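PDB 2FBN: 70 kDa peptidylprolyl isomerase, putative from Plasmodium falciparum, which probably catalyses peptidyl-prolyl isomerisation through an FK506-binding part and, through its tetratricopeptide repeat domain, interacts with the C-terminal pentapeptide of Hsp90. Local coordinates for residues Glu47-Asn52 and Leu94-Asn99; Pro105-His110 and Gly129-Tyr134; Lys113-Asp118 and Val122-Lys127. One frame throughout, in Å; residues are numbered along the deposited sequence.

Overall arrangement
All three contacts join helices of one tetratricopeptide repeat domain, an all-helical array. Contact 1 comes first along the chain and joins helix 31-50 to helix 77-100. Contacts 2 and 3 both join helix 104-117 to helix 122-135, which are consecutive and run antiparallel; contact 3 lies near the loop between them and contact 2 toward their far ends. Their centres are 11 Å apart, and each is 15 to 16 Å from the centre of contact 1. Helix 77-100 leads directly into helix 104-117. Side chains of 94-99 also touch 105-110, 129-134 and 122-127. Packed in this way, the helices build the domain that interacts with the Hsp90 C-terminal pentapeptide.

Contact 1 (Glu47-Asn52 and Leu94-Asn99); sequences EFFKKN and LATCYN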
ATOM      1  N   GLU A  47     -17.655   6.324  11.766  1.00 26.44           N
ATOM      2  CA  GLU A  47     -18.594   7.450  11.931  1.00 27.95           C
ATOM      3  C   GLU A  47     -18.698   8.311  10.673  1.00 27.91           C
ATOM      4  O   GLU A  47     -19.801   8.666  10.247  1.00 28.41           O
ATOM      5  CB  GLU A  47     -18.242   8.273  13.175  1.00 28.68           C
ATOM      6  CG  GLU A  47     -18.560   7.514  14.492  1.00 31.55           C
ATOM      7  CD  GLU A  47     -20.029   7.064  14.580  1.00 36.61           C
ATOM      8  OE1 GLU A  47     -20.941   7.901  14.368  1.00 38.17           O
ATOM      9  OE2 GLU A  47     -20.272   5.868  14.852  1.00 38.51           O
ATOM     10  N   PHE A  48     -17.557   8.611  10.061  1.00 27.48           N
ATOM     11  CA  PHE A  48     -17.547   9.297   8.775  1.00 27.33           C
ATOM     12  C   PHE A  48     -18.222   8.461   7.693  1.00 27.46           C
ATOM     13  O   PHE A  48     -18.935   8.997   6.844  1.00 28.07           O
ATOM     14  CB  PHE A  48     -16.116   9.614   8.325  1.00 27.59           C
ATOM     15  CG  PHE A  48     -15.498  10.810   9.019  1.00 27.33           C
ATOM     16  CD1 PHE A  48     -16.130  12.049   9.006  1.00 28.32           C
ATOM     17  CD2 PHE A  48     -14.266  10.696   9.653  1.00 28.40           C
ATOM     18  CE1 PHE A  48     -15.565  13.152   9.639  1.00 29.35           C
ATOM     19  CE2 PHE A  48     -13.681  11.798  10.281  1.00 29.93           C
ATOM     20  CZ  PHE A  48     -14.345  13.033  10.277  1.00 30.51           C
ATOM     21  N   PHE A  49     -17.969   7.154   7.710  1.00 27.47           N
ATOM     22  CA  PHE A  49     -18.482   6.271   6.669  1.00 27.94           C
ATOM     23  C   PHE A  49     -20.010   6.320   6.637  1.00 29.25           C
ATOM     24  O   PHE A  49     -20.609   6.482   5.573  1.00 28.76           O
ATOM     25  CB  PHE A  49     -17.981   4.843   6.872  1.00 28.64           C
ATOM     26  CG  PHE A  49     -18.448   3.889   5.812  1.00 28.82           C
ATOM     27  CD1 PHE A  49     -17.736   3.740   4.625  1.00 30.35           C
ATOM     28  CD2 PHE A  49     -19.619   3.164   5.992  1.00 30.04           C
ATOM     29  CE1 PHE A  49     -18.180   2.848   3.630  1.00 30.71           C
ATOM     30  CE2 PHE A  49     -20.069   2.278   5.016  1.00 30.53           C
ATOM     31  CZ  PHE A  49     -19.350   2.124   3.834  1.00 30.90           C
ATOM     32  N   LYS A  50     -20.620   6.197   7.814  1.00 29.64           N
ATOM     33  CA  LYS A  50     -22.084   6.254   7.941  1.00 31.29           C
ATOM     34  C   LYS A  50     -22.678   7.600   7.493  1.00 31.31           C
ATOM     35  O   LYS A  50     -23.840   7.663   7.057  1.00 32.25           O
ATOM     36  CB  LYS A  50     -22.493   5.887   9.370  1.00 31.60           C
ATOM     37  CG  LYS A  50     -22.387   4.375   9.635  1.00 34.18           C
ATOM     38  CD  LYS A  50     -22.074   4.032  11.093  1.00 39.75           C
ATOM     39  CE  LYS A  50     -23.325   3.973  11.966  1.00 42.18           C
ATOM     40  NZ  LYS A  50     -24.319   2.952  11.500  1.00 44.36           N
ATOM     41  N   LYS A  51     -21.887   8.667   7.583  1.00 31.11           N
ATOM     42  CA  LYS A  51     -22.311   9.993   7.123  1.00 31.60           C
ATOM     43  C   LYS A  51     -22.016  10.237   5.632  1.00 30.58           C
ATOM     44  O   LYS A  51     -22.165  11.364   5.141  1.00 30.82           O
ATOM     45  CB  LYS A  51     -21.665  11.089   7.973  1.00 31.52           C
ATOM     46  CG  LYS A  51     -22.111  11.084   9.429  1.00 32.80           C
ATOM     47  CD  LYS A  51     -21.514  12.247  10.216  1.00 33.42           C
ATOM     48  CE  LYS A  51     -20.238  11.862  10.940  1.00 36.20           C
ATOM     49  NZ  LYS A  51     -20.160  12.477  12.301  1.00 38.21           N
ATOM     50  N   ASN A  52     -21.585   9.182   4.935  1.00 29.51           N
ATOM     51  CA  ASN A  52     -21.173   9.237   3.527  1.00 28.46           C
ATOM     52  C   ASN A  52     -19.990  10.180   3.287  1.00 26.97           C
ATOM     53  O   ASN A  52     -19.771  10.658   2.172  1.00 26.56           O
ATOM     54  CB  ASN A  52     -22.360   9.578   2.591  1.00 29.01           C
ATOM     55  CG  ASN A  52     -22.015   9.406   1.113  1.00 31.44           C
ATOM     56  OD1 ASN A  52     -21.329   8.454   0.729  1.00 34.88           O
ATOM     57  ND2 ASN A  52     -22.475  10.338   0.278  1.00 33.38           N
ATOM     58  N   LEU A  94     -11.829   0.080   3.976  1.00 15.72           N
ATOM     59  CA  LEU A  94     -11.151   0.819   2.925  1.00 15.92           C
ATOM     60  C   LEU A  94     -11.542   0.277   1.540  1.00 15.61           C
ATOM     61  O   LEU A  94     -11.761   1.044   0.594  1.00 15.62           O
ATOM     62  CB  LEU A  94      -9.643   0.770   3.129  1.00 16.12           C
ATOM     63  CG  LEU A  94      -9.076   1.746   4.169  1.00 16.75           C
ATOM     64  CD1 LEU A  94      -7.659   1.351   4.490  1.00 18.67           C
ATOM     65  CD2 LEU A  94      -9.161   3.218   3.686  1.00 17.43           C
ATOM     66  N   ALA A  95     -11.640  -1.044   1.420  1.00 15.97           N
ATOM     67  CA  ALA A  95     -12.027  -1.619   0.124  1.00 17.25           C
ATOM     68  C   ALA A  95     -13.411  -1.092  -0.285  1.00 17.56           C
ATOM     69  O   ALA A  95     -13.604  -0.648  -1.423  1.00 18.36           O
ATOM     70  CB  ALA A  95     -12.006  -3.121   0.181  1.00 17.63           C
ATOM     71  N   THR A  96     -14.359  -1.114   0.652  1.00 18.04           N
ATOM     72  CA  THR A  96     -15.678  -0.494   0.419  1.00 18.82           C
ATOM     73  C   THR A  96     -15.571   0.975  -0.015  1.00 18.16           C
ATOM     74  O   THR A  96     -16.161   1.382  -1.026  1.00 17.93           O
ATOM     75  CB  THR A  96     -16.584  -0.612   1.659  1.00 19.65           C
ATOM     76  OG1 THR A  96     -16.631  -1.986   2.079  1.00 22.53           O
ATOM     77  CG2 THR A  96     -17.990  -0.104   1.347  1.00 21.19           C
ATOM     78  N   CYS A  97     -14.794   1.767   0.728  1.00 17.86           N
ATOM     79  CA  CYS A  97     -14.634   3.178   0.428  1.00 18.26           C
ATOM     80  C   CYS A  97     -14.124   3.372  -0.987  1.00 18.36           C
ATOM     81  O   CYS A  97     -14.635   4.164  -1.757  1.00 19.30           O
ATOM     82  CB  CYS A  97     -13.674   3.846   1.425  1.00 18.93           C
ATOM     83  SG  CYS A  97     -14.420   4.045   3.070  1.00 21.00           S
ATOM     84  N   TYR A  98     -13.101   2.609  -1.336  1.00 17.51           N
ATOM     85  CA  TYR A  98     -12.501   2.773  -2.644  1.00 17.76           C
ATOM     86  C   TYR A  98     -13.413   2.283  -3.783  1.00 17.41           C
ATOM     87  O   TYR A  98     -13.433   2.885  -4.854  1.00 17.73           O
ATOM     88  CB  TYR A  98     -11.146   2.094  -2.648  1.00 17.73           C
ATOM     89  CG  TYR A  98     -10.080   2.867  -1.893  1.00 17.18           C
ATOM     90  CD1 TYR A  98      -9.837   4.219  -2.165  1.00 17.88           C
ATOM     91  CD2 TYR A  98      -9.293   2.228  -0.931  1.00 15.78           C
ATOM     92  CE1 TYR A  98      -8.808   4.925  -1.492  1.00 19.31           C
ATOM     93  CE2 TYR A  98      -8.270   2.922  -0.264  1.00 18.42           C
ATOM     94  CZ  TYR A  98      -8.048   4.260  -0.545  1.00 19.58           C
ATOM     95  OH  TYR A  98      -7.029   4.933   0.116  1.00 21.53           O
ATOM     96  N   ASN A  99     -14.165   1.203  -3.557  1.00 17.46           N
ATOM     97  CA  ASN A  99     -15.216   0.815  -4.532  1.00 17.70           C
ATOM     98  C   ASN A  99     -16.255   1.917  -4.738  1.00 19.10           C
ATOM     99  O   ASN A  99     -16.619   2.241  -5.872  1.00 18.67           O
ATOM    100  CB  ASN A  99     -15.866  -0.503  -4.146  1.00 18.27           C
ATOM    101  CG  ASN A  99     -15.023  -1.710  -4.570  1.00 17.82           C
ATOM    102  OD1 ASN A  99     -14.204  -1.613  -5.501  1.00 18.59           O
ATOM    103  ND2 ASN A  99     -15.259  -2.853  -3.933  1.00 19.12           N
TER
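The ring of Phe-49 meets Thr-96 and Cys-97 across two helices of the tetratricopeptide repeat array. It presents its rim, not a face. At the outer end of the ring, CZ of Phe-49 is 3.6 Å from CG2 of Thr-96, and the methyl lies at the ring edge, near its plane. Further back along the same side, CD1 of Phe-49 is 3.7 Å from SG of Cys-97. The ring atom between them, CE1 of Phe-49, touches both partners. This is a sulfur-aromatic contact of the edge type. SG of Cys-97 lies 4.9 Å from the centroid of the Phe-49 ring and 80° off its normal. No hydrogen bond crosses the contact.

The torsions explain the approach. CG of Phe-49 is anti to its backbone N (chi1 -179°), and this sends the ring out toward 94-99. Thr-96 turns its methyl to the ring and its hydroxyl elsewhere. OG1 of Thr-96 is hydrogen-bonded to Leu-92 O in its own helix and to Lys-127 NZ of helix 122-135. One residue therefore pairs with Phe-49 by its apolar branch and with another helix by its polar branch. Cys-97 is buried, and it also packs on Ile-58 of helix 54-66.

Phe-49 stands close to the end of helix 31-50. The helix ends in a Schellman motif with Asn-52, at positive phi, as the C' residue. Glu-53 N reaches Phe-48 O, and Asn-52 N bonds to Phe-49 O at 2.9 Å.

Contact 2 (Pro105-His110 and Gly129-Tyr134); sequences PKAIDH and GVANMY
CG1 of Ile-108 lies anti to the carbonyl carbon (chi1 -69°), and the chain runs on extended to CD1. This carries the branch to Ala-131 and Asn-132 on the next helix of the tetratricopeptide repeat array. Asn-132 has its CG likewise beside its own backbone N (chi1 -85°), and holds its amide across the end of the isoleucine. The two side chains cross at about a right angle. The helices run antiparallel at 148°, with axes 8.5 Å apart.

Small residues permit this close approach. Ala-107 and Ala-131 meet methyl to methyl, CB of Ala-107 to CB of Ala-131 at 3.7 Å. The same CB of Ala-131 also touches CG1 of Ile-108 at 3.7 Å. One methyl thus fits against two successive residues of the facing helix. Asn-99 of helix 77-100 packs its OD1 against both alanine methyls, so a third helix borders the pair.

All four residues are buried, and Asn-132 is the polar one among them. Its amide is satisfied outside the two segments: ND2 is hydrogen-bonded to Asn-144 OD1 of helix 138-151, and OD1 to NE2 of His-70 of the second subunit. That histidine packs on Ile-108 as well, so this helix pair also forms part of the subunit interface. These bonds to both ends of the amide should fix its rotation. The tightest approach between the segments is apolar against polar: CD1 of Ile-108 is 3.2 Å from OD1 of Asn-132.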
ATOM      1  N   PRO A 105      -7.962   0.077  -8.217  1.00 17.44           N
ATOM      2  CA  PRO A 105      -6.657  -0.465  -7.760  1.00 17.62           C
ATOM      3  C   PRO A 105      -6.484  -0.428  -6.240  1.00 16.66           C
ATOM      4  O   PRO A 105      -5.959  -1.364  -5.640  1.00 17.06           O
ATOM      5  CB  PRO A 105      -5.649   0.483  -8.431  1.00 16.85           C
ATOM      6  CG  PRO A 105      -6.333   0.853  -9.708  1.00 19.75           C
ATOM      7  CD  PRO A 105      -7.762   1.133  -9.232  1.00 18.79           C
ATOM      8  N   LYS A 106      -6.913   0.664  -5.615  1.00 16.43           N
ATOM      9  CA  LYS A 106      -6.801   0.766  -4.154  1.00 16.72           C
ATOM     10  C   LYS A 106      -7.739  -0.230  -3.465  1.00 16.33           C
ATOM     11  O   LYS A 106      -7.391  -0.832  -2.475  1.00 16.15           O
ATOM     12  CB  LYS A 106      -7.053   2.210  -3.725  1.00 16.73           C
ATOM     13  CG  LYS A 106      -6.002   3.161  -4.284  1.00 17.98           C
ATOM     14  CD  LYS A 106      -6.067   4.536  -3.662  1.00 20.63           C
ATOM     15  CE  LYS A 106      -4.975   5.434  -4.228  1.00 22.21           C
ATOM     16  NZ  LYS A 106      -5.183   5.697  -5.684  1.00 23.06           N
ATOM     17  N   ALA A 107      -8.949  -0.420  -4.001  1.00 16.87           N
ATOM     18  CA  ALA A 107      -9.846  -1.437  -3.448  1.00 15.20           C
ATOM     19  C   ALA A 107      -9.252  -2.841  -3.592  1.00 15.41           C
ATOM     20  O   ALA A 107      -9.312  -3.642  -2.669  1.00 15.98           O
ATOM     21  CB  ALA A 107     -11.248  -1.360  -4.119  1.00 15.36           C
ATOM     22  N   ILE A 108      -8.648  -3.132  -4.745  1.00 15.33           N
ATOM     23  CA  ILE A 108      -7.984  -4.416  -4.926  1.00 15.51           C
ATOM     24  C   ILE A 108      -6.927  -4.612  -3.842  1.00 16.12           C
ATOM     25  O   ILE A 108      -6.864  -5.670  -3.214  1.00 16.46           O
ATOM     26  CB  ILE A 108      -7.348  -4.513  -6.333  1.00 15.37           C
ATOM     27  CG1 ILE A 108      -8.456  -4.600  -7.380  1.00 15.03           C
ATOM     28  CG2 ILE A 108      -6.375  -5.695  -6.391  1.00 15.45           C
ATOM     29  CD1 ILE A 108      -7.980  -4.461  -8.836  1.00 15.06           C
ATOM     30  N   ASP A 109      -6.122  -3.571  -3.618  1.00 16.29           N
ATOM     31  CA  ASP A 109      -5.041  -3.640  -2.630  1.00 18.02           C
ATOM     32  C   ASP A 109      -5.560  -4.002  -1.237  1.00 17.28           C
ATOM     33  O   ASP A 109      -5.086  -4.946  -0.579  1.00 17.33           O
ATOM     34  CB  ASP A 109      -4.306  -2.306  -2.586  1.00 18.54           C
ATOM     35  CG  ASP A 109      -3.162  -2.301  -1.577  1.00 24.70           C
ATOM     36  OD1 ASP A 109      -2.195  -3.063  -1.766  1.00 29.36           O
ATOM     37  OD2 ASP A 109      -3.240  -1.539  -0.602  1.00 30.33           O
ATOM     38  N   HIS A 110      -6.575  -3.263  -0.796  1.00 15.93           N
ATOM     39  CA  HIS A 110      -7.086  -3.460   0.553  1.00 16.48           C
ATOM     40  C   HIS A 110      -7.885  -4.752   0.758  1.00 16.09           C
ATOM     41  O   HIS A 110      -7.718  -5.441   1.780  1.00 16.59           O
ATOM     42  CB  HIS A 110      -7.793  -2.190   1.038  1.00 16.56           C
ATOM     43  CG  HIS A 110      -6.836  -1.052   1.207  1.00 16.59           C
ATOM     44  ND1 HIS A 110      -6.023  -0.927   2.317  1.00 18.47           N
ATOM     45  CD2 HIS A 110      -6.499  -0.039   0.380  1.00 18.29           C
ATOM     46  CE1 HIS A 110      -5.236   0.129   2.166  1.00 20.13           C
ATOM     47  NE2 HIS A 110      -5.503   0.682   0.996  1.00 18.91           N
ATOM     48  N   GLY A 129     -13.643  -9.067  -5.845  1.00 16.17           N
ATOM     49  CA  GLY A 129     -14.304  -9.376  -7.104  1.00 16.84           C
ATOM     50  C   GLY A 129     -14.890  -8.155  -7.782  1.00 16.36           C
ATOM     51  O   GLY A 129     -14.697  -7.937  -8.980  1.00 16.40           O
ATOM     52  N   VAL A 130     -15.609  -7.330  -7.019  1.00 17.36           N
ATOM     53  CA  VAL A 130     -16.191  -6.104  -7.583  1.00 17.74           C
ATOM     54  C   VAL A 130     -15.107  -5.192  -8.176  1.00 16.68           C
ATOM     55  O   VAL A 130     -15.215  -4.737  -9.298  1.00 16.52           O
ATOM     56  CB  VAL A 130     -16.994  -5.347  -6.517  1.00 18.09           C
ATOM     57  CG1 VAL A 130     -17.386  -3.949  -7.009  1.00 20.14           C
ATOM     58  CG2 VAL A 130     -18.230  -6.168  -6.126  1.00 18.70           C
ATOM     59  N   ALA A 131     -14.028  -4.990  -7.429  1.00 16.98           N
ATOM     60  CA  ALA A 131     -12.986  -4.059  -7.851  1.00 17.25           C
ATOM     61  C   ALA A 131     -12.240  -4.595  -9.087  1.00 17.23           C
ATOM     62  O   ALA A 131     -11.982  -3.850 -10.043  1.00 17.79           O
ATOM     63  CB  ALA A 131     -12.039  -3.826  -6.712  1.00 16.52           C
ATOM     64  N   ASN A 132     -11.926  -5.882  -9.055  1.00 17.57           N
ATOM     65  CA  ASN A 132     -11.347  -6.570 -10.226  1.00 17.76           C
ATOM     66  C   ASN A 132     -12.239  -6.405 -11.452  1.00 17.83           C
ATOM     67  O   ASN A 132     -11.779  -6.065 -12.550  1.00 17.69           O
ATOM     68  CB  ASN A 132     -11.104  -8.049  -9.931  1.00 17.98           C
ATOM     69  CG  ASN A 132      -9.759  -8.312  -9.250  1.00 18.60           C
ATOM     70  OD1 ASN A 132      -8.800  -7.547  -9.426  1.00 18.64           O
ATOM     71  ND2 ASN A 132      -9.682  -9.403  -8.475  1.00 19.00           N
ATOM     72  N   MET A 133     -13.532  -6.643 -11.249  1.00 17.58           N
ATOM     73  CA  MET A 133     -14.477  -6.603 -12.363  1.00 18.95           C
ATOM     74  C   MET A 133     -14.503  -5.227 -13.025  1.00 18.37           C
ATOM     75  O   MET A 133     -14.347  -5.116 -14.252  1.00 19.37           O
ATOM     76  CB  MET A 133     -15.877  -6.974 -11.877  1.00 18.25           C
ATOM     77  CG  MET A 133     -16.955  -6.719 -12.901  1.00 18.70           C
ATOM     78  SD  MET A 133     -18.541  -7.282 -12.264  1.00 20.71           S
ATOM     79  CE  MET A 133     -18.816  -6.146 -10.906  1.00 23.20           C
ATOM     80  N   TYR A 134     -14.691  -4.180 -12.222  1.00 18.21           N
ATOM     81  CA  TYR A 134     -14.814  -2.838 -12.774  1.00 18.82           C
ATOM     82  C   TYR A 134     -13.497  -2.323 -13.344  1.00 18.65           C
ATOM     83  O   TYR A 134     -13.518  -1.494 -14.257  1.00 19.87           O
ATOM     84  CB  TYR A 134     -15.365  -1.866 -11.743  1.00 18.55           C
ATOM     85  CG  TYR A 134     -16.852  -2.040 -11.527  1.00 19.44           C
ATOM     86  CD1 TYR A 134     -17.753  -1.862 -12.591  1.00 21.73           C
ATOM     87  CD2 TYR A 134     -17.356  -2.380 -10.275  1.00 18.60           C
ATOM     88  CE1 TYR A 134     -19.129  -1.998 -12.409  1.00 21.58           C
ATOM     89  CE2 TYR A 134     -18.740  -2.522 -10.081  1.00 18.79           C
ATOM     90  CZ  TYR A 134     -19.608  -2.335 -11.152  1.00 20.69           C
ATOM     91  OH  TYR A 134     -20.964  -2.480 -10.962  1.00 21.62           O
TER

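Contact 3 (Lys113-Asp118 and Val122-Lys127); sequences KVLKID and VKALYK
Val-114 is the first residue of 113-118 to touch 122-127, in the antiparallel packing of consecutive helices across a short loop in the tetratricopeptide repeat fold. Its CG1 is anti to the backbone N, next to the carbonyl carbon (chi1 178°). CG1 of Val-114 meets CB of Ala-124 at 3.7 Å, and its own CB is just as near to that methyl. Val-114 also packs on Asn-91 and Leu-92 of helix 77-100.

Leu-115 follows and touches the same Ala-124 methyl. CG of Leu-115 is 3.9 Å from CB of Ala-124. The fork then divides its contacts: CD2 touches both Ala-124 and CG of Leu-125, while CD1 of Leu-115 is 4.1 Å from CD2 of Leu-125. The two leucines cross at about a right angle. Leu-125 also packs on Lys-147 and Leu-151 of helix 138-151. The contact is wholly apolar, and the helix axes come within 9.1 Å at 147°.

Farther along, the chain leads into the short loop. Val-114 O takes two backbone bonds here, from Ile-117 N at 3.0 Å and from Asp-118 N at 2.7 Å. Asn-121 links both segments: its ND2 is hydrogen-bonded to Asp-118 OD2, and its OD1 accepts from Ala-124 N.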
ATOM      1  N   LYS A 113      -5.361  -7.446   1.052  1.00 19.32           N
ATOM      2  CA  LYS A 113      -4.739  -7.437   2.373  1.00 19.82           C
ATOM      3  C   LYS A 113      -5.557  -8.181   3.423  1.00 20.44           C
ATOM      4  O   LYS A 113      -4.985  -8.833   4.306  1.00 21.30           O
ATOM      5  CB  LYS A 113      -4.433  -6.011   2.827  1.00 20.00           C
ATOM      6  CG  LYS A 113      -3.227  -5.420   2.139  1.00 20.96           C
ATOM      7  CD  LYS A 113      -3.058  -3.969   2.496  1.00 23.94           C
ATOM      8  CE  LYS A 113      -1.780  -3.452   1.858  1.00 27.04           C
ATOM      9  NZ  LYS A 113      -1.592  -2.037   2.172  1.00 30.36           N
ATOM     10  N   VAL A 114      -6.881  -8.069   3.341  1.00 20.05           N
ATOM     11  CA  VAL A 114      -7.750  -8.828   4.241  1.00 20.36           C
ATOM     12  C   VAL A 114      -7.521 -10.321   4.021  1.00 21.14           C
ATOM     13  O   VAL A 114      -7.394 -11.074   4.986  1.00 21.25           O
ATOM     14  CB  VAL A 114      -9.243  -8.512   4.050  1.00 20.65           C
ATOM     15  CG1 VAL A 114     -10.092  -9.372   4.988  1.00 19.50           C
ATOM     16  CG2 VAL A 114      -9.513  -7.039   4.311  1.00 21.16           C
ATOM     17  N   LEU A 115      -7.482 -10.723   2.751  1.00 21.40           N
ATOM     18  CA  LEU A 115      -7.362 -12.128   2.374  1.00 23.02           C
ATOM     19  C   LEU A 115      -6.040 -12.756   2.786  1.00 24.67           C
ATOM     20  O   LEU A 115      -5.993 -13.952   3.099  1.00 24.38           O
ATOM     21  CB  LEU A 115      -7.634 -12.302   0.880  1.00 22.91           C
ATOM     22  CG  LEU A 115      -9.107 -12.080   0.516  1.00 22.53           C
ATOM     23  CD1 LEU A 115      -9.280 -12.046  -1.000  1.00 23.77           C
ATOM     24  CD2 LEU A 115     -10.048 -13.111   1.191  1.00 24.38           C
ATOM     25  N   LYS A 116      -4.984 -11.948   2.811  1.00 25.76           N
ATOM     26  CA  LYS A 116      -3.681 -12.406   3.316  1.00 28.29           C
ATOM     27  C   LYS A 116      -3.764 -12.751   4.801  1.00 28.29           C
ATOM     28  O   LYS A 116      -3.066 -13.655   5.266  1.00 29.12           O
ATOM     29  CB  LYS A 116      -2.586 -11.365   3.050  1.00 27.75           C
ATOM     30  CG  LYS A 116      -2.345 -11.094   1.552  1.00 29.50           C
ATOM     31  CD  LYS A 116      -1.064 -10.298   1.296  1.00 30.86           C
ATOM     32  CE  LYS A 116      -1.103  -9.573  -0.061  1.00 34.80           C
ATOM     33  NZ  LYS A 116      -1.787  -8.222   0.020  1.00 34.12           N
ATOM     34  N   ILE A 117      -4.624 -12.043   5.529  1.00 28.89           N
ATOM     35  CA  ILE A 117      -4.785 -12.196   6.983  1.00 30.55           C
ATOM     36  C   ILE A 117      -5.887 -13.205   7.352  1.00 31.08           C
ATOM     37  O   ILE A 117      -5.804 -13.901   8.380  1.00 31.18           O
ATOM     38  CB  ILE A 117      -5.111 -10.827   7.658  1.00 30.39           C
ATOM     39  CG1 ILE A 117      -3.949  -9.850   7.485  1.00 31.39           C
ATOM     40  CG2 ILE A 117      -5.439 -11.009   9.137  1.00 32.39           C
ATOM     41  CD1 ILE A 117      -4.292  -8.382   7.866  1.00 30.71           C
ATOM     42  N   ASP A 118      -6.915 -13.277   6.512  1.00 31.63           N
ATOM     43  CA  ASP A 118      -8.104 -14.067   6.790  1.00 33.06           C
ATOM     44  C   ASP A 118      -8.565 -14.659   5.461  1.00 33.54           C
ATOM     45  O   ASP A 118      -9.406 -14.075   4.751  1.00 33.13           O
ATOM     46  CB  ASP A 118      -9.188 -13.185   7.437  1.00 33.15           C
ATOM     47  CG  ASP A 118     -10.463 -13.955   7.789  1.00 35.36           C
ATOM     48  OD1 ASP A 118     -10.418 -15.203   7.919  1.00 37.97           O
ATOM     49  OD2 ASP A 118     -11.518 -13.296   7.934  1.00 35.14           O
ATOM     50  N   VAL A 122     -15.355 -13.812   3.191  1.00 26.22           N
ATOM     51  CA  VAL A 122     -16.326 -13.669   2.095  1.00 25.13           C
ATOM     52  C   VAL A 122     -16.540 -12.226   1.654  1.00 23.77           C
ATOM     53  O   VAL A 122     -16.712 -11.926   0.459  1.00 22.93           O
ATOM     54  CB  VAL A 122     -17.702 -14.317   2.444  1.00 25.63           C
ATOM     55  CG1 VAL A 122     -18.745 -14.042   1.332  1.00 26.33           C
ATOM     56  CG2 VAL A 122     -17.520 -15.805   2.644  1.00 26.63           C
ATOM     57  N   LYS A 123     -16.571 -11.324   2.623  1.00 23.43           N
ATOM     58  CA  LYS A 123     -16.787  -9.922   2.313  1.00 24.11           C
ATOM     59  C   LYS A 123     -15.610  -9.422   1.481  1.00 22.32           C
ATOM     60  O   LYS A 123     -15.798  -8.682   0.516  1.00 21.61           O
ATOM     61  CB  LYS A 123     -16.944  -9.109   3.603  1.00 24.21           C
ATOM     62  CG  LYS A 123     -18.290  -9.354   4.320  1.00 27.81           C
ATOM     63  CD  LYS A 123     -18.388  -8.558   5.639  1.00 27.91           C
ATOM     64  CE  LYS A 123     -18.038  -9.395   6.874  1.00 33.39           C
ATOM     65  NZ  LYS A 123     -18.141  -8.612   8.160  1.00 34.69           N
ATOM     66  N   ALA A 124     -14.401  -9.838   1.852  1.00 21.15           N
ATOM     67  CA  ALA A 124     -13.200  -9.408   1.102  1.00 19.98           C
ATOM     68  C   ALA A 124     -13.172 -10.010  -0.309  1.00 19.38           C
ATOM     69  O   ALA A 124     -12.793  -9.346  -1.278  1.00 18.93           O
ATOM     70  CB  ALA A 124     -11.937  -9.764   1.847  1.00 19.98           C
ATOM     71  N   LEU A 125     -13.535 -11.291  -0.426  1.00 19.22           N
ATOM     72  CA  LEU A 125     -13.576 -11.923  -1.749  1.00 19.23           C
ATOM     73  C   LEU A 125     -14.557 -11.156  -2.639  1.00 19.00           C
ATOM     74  O   LEU A 125     -14.273 -10.871  -3.816  1.00 18.90           O
ATOM     75  CB  LEU A 125     -14.010 -13.390  -1.626  1.00 19.85           C
ATOM     76  CG  LEU A 125     -12.927 -14.436  -1.350  1.00 22.50           C
ATOM     77  CD1 LEU A 125     -13.580 -15.749  -0.962  1.00 24.12           C
ATOM     78  CD2 LEU A 125     -11.991 -14.619  -2.569  1.00 25.00           C
ATOM     79  N   TYR A 126     -15.700 -10.790  -2.057  1.00 19.26           N
ATOM     80  CA  TYR A 126     -16.722 -10.042  -2.795  1.00 19.51           C
ATOM     81  C   TYR A 126     -16.189  -8.670  -3.237  1.00 18.83           C
ATOM     82  O   TYR A 126     -16.270  -8.288  -4.417  1.00 19.07           O
ATOM     83  CB  TYR A 126     -17.989  -9.883  -1.945  1.00 20.85           C
ATOM     84  CG  TYR A 126     -18.972  -8.929  -2.573  1.00 21.76           C
ATOM     85  CD1 TYR A 126     -19.629  -9.257  -3.764  1.00 23.24           C
ATOM     86  CD2 TYR A 126     -19.234  -7.693  -2.004  1.00 24.51           C
ATOM     87  CE1 TYR A 126     -20.525  -8.369  -4.360  1.00 23.08           C
ATOM     88  CE2 TYR A 126     -20.118  -6.806  -2.605  1.00 25.76           C
ATOM     89  CZ  TYR A 126     -20.758  -7.161  -3.779  1.00 23.08           C
ATOM     90  OH  TYR A 126     -21.638  -6.265  -4.355  1.00 26.00           O
ATOM     91  N   LYS A 127     -15.614  -7.929  -2.295  1.00 18.58           N
ATOM     92  CA  LYS A 127     -15.116  -6.588  -2.614  1.00 18.25           C
ATOM     93  C   LYS A 127     -13.950  -6.646  -3.613  1.00 18.27           C
ATOM     94  O   LYS A 127     -13.851  -5.813  -4.515  1.00 17.81           O
ATOM     95  CB  LYS A 127     -14.712  -5.863  -1.333  1.00 19.07           C
ATOM     96  CG  LYS A 127     -15.912  -5.638  -0.408  1.00 19.71           C
ATOM     97  CD  LYS A 127     -15.475  -5.171   0.985  1.00 23.18           C
ATOM     98  CE  LYS A 127     -16.661  -5.161   1.973  1.00 23.50           C
ATOM     99  NZ  LYS A 127     -17.837  -4.392   1.458  1.00 26.24           N
TER